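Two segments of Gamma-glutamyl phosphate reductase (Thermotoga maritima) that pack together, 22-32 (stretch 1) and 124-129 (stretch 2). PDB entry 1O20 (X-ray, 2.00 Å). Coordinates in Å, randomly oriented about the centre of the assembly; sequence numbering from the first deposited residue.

Stretch 1 22-32: KVREAWDVLRN
Stretch 2 124-129: VPIGPI

Stretch 1 is helix already under way at Lys22 (phi/psi near -65/-40), and stretch 2 crosses its Val23–Trp27–Arg31 side as a strand end turning into loop. The two segments run in opposite senses: Pro125 CA lies 6.2 Å from Arg31 CA, Pro128 CA 6.1 Å from Arg24 CA. No hydrogen bond links them; 299 Å², both sides summed, is buried, through apolar side-chain contacts centred on Trp27 (chi1 t, chi2 55°).

Val124 (-136/159) stays clear. Pro125 (-58/146, C-gamma exo) points toward the helix, its CB at the indole edge, 3.8 Å from Trp27 NE1, and its CG 3.9 Å from Arg31 CB. Arg31 (chi1 p) leads its end away, where its NE and NH2 each reach Asp28 OD1 at 3.1 Å, both hydrogen bonds part of one salt bridge.

Ile126 (-67/-32; chi1 t, chi2 t) has its CA-to-CB bond pointing away. Gly127, at 121/-175, lays its CA over the indole face, 3.5 Å from Trp27 CE2, a CH-pi contact; a CB here would jam against the preceding carbonyl O and strike Pro128 CD, so the backbone itself demands glycine.

Pro128 (-62/134, C-gamma exo), a rigid ring with no NH to satisfy, covers the same face with CD, while its CB meets CG2 of branched Val23 (chi1 m) at 3.9 Å and its CG meets Arg24 CD (chi1 t, chi2 p) at 3.9 Å. Ile129 (-109/128; chi1 m, chi2 t) points away.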

# COMPACT_ATOMS: atom_id res chain seq x y z
N LYS A 22 6.71 -16.71 19.50
CA LYS A 22 6.71 -15.56 20.38
C LYS A 22 5.69 -14.50 20.02
O LYS A 22 5.02 -13.98 20.91
CB LYS A 22 8.11 -14.95 20.46
CG LYS A 22 9.08 -15.77 21.32
CD LYS A 22 10.51 -15.21 21.19
CE LYS A 22 11.54 -16.02 21.95
NZ LYS A 22 10.91 -16.48 23.18
N VAL A 23 5.55 -14.18 18.74
CA VAL A 23 4.56 -13.15 18.37
C VAL A 23 3.14 -13.65 18.55
O VAL A 23 2.25 -12.88 18.85
CB VAL A 23 4.73 -12.52 16.97
CG1 VAL A 23 6.05 -11.70 16.88
CG2 VAL A 23 4.57 -13.53 15.88
N ARG A 24 2.94 -14.93 18.36
CA ARG A 24 1.65 -15.55 18.57
C ARG A 24 1.29 -15.54 20.05
O ARG A 24 0.19 -15.18 20.40
CB ARG A 24 1.62 -16.98 17.99
CG ARG A 24 0.23 -17.70 18.13
CD ARG A 24 -0.92 -16.91 17.44
NE ARG A 24 -2.25 -17.46 17.73
CZ ARG A 24 -2.89 -17.38 18.91
NH1 ARG A 24 -2.39 -16.74 19.97
NH2 ARG A 24 -4.08 -17.95 19.02
N GLU A 25 2.22 -15.87 20.93
CA GLU A 25 1.93 -15.85 22.37
C GLU A 25 1.67 -14.44 22.83
O GLU A 25 0.78 -14.21 23.62
CB GLU A 25 3.09 -16.43 23.21
CG GLU A 25 3.19 -17.94 23.25
CD GLU A 25 4.58 -18.45 23.69
OE1 GLU A 25 5.45 -17.62 24.10
OE2 GLU A 25 4.81 -19.70 23.61
N ALA A 26 2.47 -13.48 22.37
CA ALA A 26 2.32 -12.08 22.79
C ALA A 26 0.98 -11.51 22.35
O ALA A 26 0.39 -10.67 23.04
CB ALA A 26 3.46 -11.22 22.23
N TRP A 27 0.51 -11.97 21.20
CA TRP A 27 -0.77 -11.55 20.66
C TRP A 27 -1.92 -11.78 21.66
O TRP A 27 -2.85 -10.99 21.73
CB TRP A 27 -1.10 -12.26 19.33
CG TRP A 27 -2.33 -11.70 18.72
CD1 TRP A 27 -2.56 -10.39 18.42
CD2 TRP A 27 -3.52 -12.39 18.41
NE1 TRP A 27 -3.84 -10.23 17.94
CE2 TRP A 27 -4.44 -11.45 17.91
CE3 TRP A 27 -3.93 -13.72 18.52
CZ2 TRP A 27 -5.75 -11.80 17.52
CZ3 TRP A 27 -5.23 -14.06 18.10
CH2 TRP A 27 -6.09 -13.10 17.59
N ASP A 28 -1.85 -12.87 22.42
CA ASP A 28 -2.87 -13.16 23.42
C ASP A 28 -3.06 -12.01 24.40
O ASP A 28 -4.18 -11.73 24.83
CB ASP A 28 -2.56 -14.47 24.16
CG ASP A 28 -3.79 -15.03 24.88
OD1 ASP A 28 -4.92 -14.68 24.47
OD2 ASP A 28 -3.73 -15.78 25.88
N VAL A 29 -1.97 -11.32 24.74
CA VAL A 29 -2.01 -10.12 25.56
C VAL A 29 -2.39 -8.87 24.77
O VAL A 29 -3.31 -8.14 25.15
CB VAL A 29 -0.65 -9.91 26.25
CG1 VAL A 29 -0.62 -8.61 27.04
CG2 VAL A 29 -0.29 -11.14 27.17
N LEU A 30 -1.72 -8.62 23.65
CA LEU A 30 -1.94 -7.37 22.92
C LEU A 30 -3.40 -7.23 22.42
O LEU A 30 -3.95 -6.14 22.48
CB LEU A 30 -0.99 -7.26 21.72
CG LEU A 30 -1.15 -6.10 20.76
CD1 LEU A 30 -1.06 -4.73 21.49
CD2 LEU A 30 -0.11 -6.20 19.69
N ARG A 31 -4.01 -8.32 21.98
CA ARG A 31 -5.31 -8.27 21.31
C ARG A 31 -6.38 -7.69 22.25
O ARG A 31 -7.39 -7.15 21.78
CB ARG A 31 -5.72 -9.64 20.80
CG ARG A 31 -6.16 -10.65 21.85
CD ARG A 31 -6.19 -12.07 21.37
NE ARG A 31 -6.51 -13.00 22.45
CZ ARG A 31 -7.72 -13.37 22.78
NH1 ARG A 31 -8.80 -12.89 22.14
NH2 ARG A 31 -7.88 -14.18 23.80
N ASN A 32 -6.14 -7.76 23.56
CA ASN A 32 -7.10 -7.25 24.54
C ASN A 32 -6.62 -6.04 25.32
O ASN A 32 -7.29 -5.61 26.22
CB ASN A 32 -7.50 -8.37 25.51
CG ASN A 32 -8.47 -9.36 24.88
OD1 ASN A 32 -8.23 -10.54 24.92
ND2 ASN A 32 -9.55 -8.87 24.31
N VAL A 124 -12.39 -7.15 15.81
CA VAL A 124 -11.30 -7.69 16.61
C VAL A 124 -10.05 -7.76 15.72
O VAL A 124 -10.13 -7.74 14.51
CB VAL A 124 -11.65 -9.11 17.17
CG1 VAL A 124 -12.94 -9.04 18.04
CG2 VAL A 124 -11.86 -10.11 16.08
N PRO A 125 -8.88 -7.80 16.34
CA PRO A 125 -7.63 -7.90 15.58
C PRO A 125 -7.57 -9.12 14.70
O PRO A 125 -8.10 -10.18 15.04
CB PRO A 125 -6.55 -7.96 16.68
CG PRO A 125 -7.20 -7.42 17.90
CD PRO A 125 -8.65 -7.72 17.78
N ILE A 126 -6.92 -8.97 13.56
CA ILE A 126 -6.69 -10.12 12.67
C ILE A 126 -5.75 -11.20 13.23
O ILE A 126 -5.98 -12.40 12.99
CB ILE A 126 -6.35 -9.69 11.23
CG1 ILE A 126 -6.30 -10.90 10.32
CG2 ILE A 126 -5.01 -8.96 11.14
CD1 ILE A 126 -6.35 -10.51 8.84
N GLY A 127 -4.78 -10.80 14.05
CA GLY A 127 -3.73 -11.71 14.49
C GLY A 127 -2.32 -11.27 14.12
O GLY A 127 -2.12 -10.24 13.58
N PRO A 128 -1.33 -12.09 14.41
CA PRO A 128 0.06 -11.72 14.11
C PRO A 128 0.24 -11.54 12.63
O PRO A 128 -0.28 -12.35 11.85
CB PRO A 128 0.87 -12.91 14.65
CG PRO A 128 -0.05 -13.54 15.61
CD PRO A 128 -1.41 -13.43 14.99
N ILE A 129 0.91 -10.45 12.27
CA ILE A 129 1.20 -10.11 10.90
C ILE A 129 2.67 -10.30 10.60
O ILE A 129 3.50 -9.78 11.32
CB ILE A 129 0.82 -8.64 10.64
CG1 ILE A 129 -0.67 -8.40 10.95
CG2 ILE A 129 1.10 -8.28 9.23
CD1 ILE A 129 -1.06 -6.96 10.94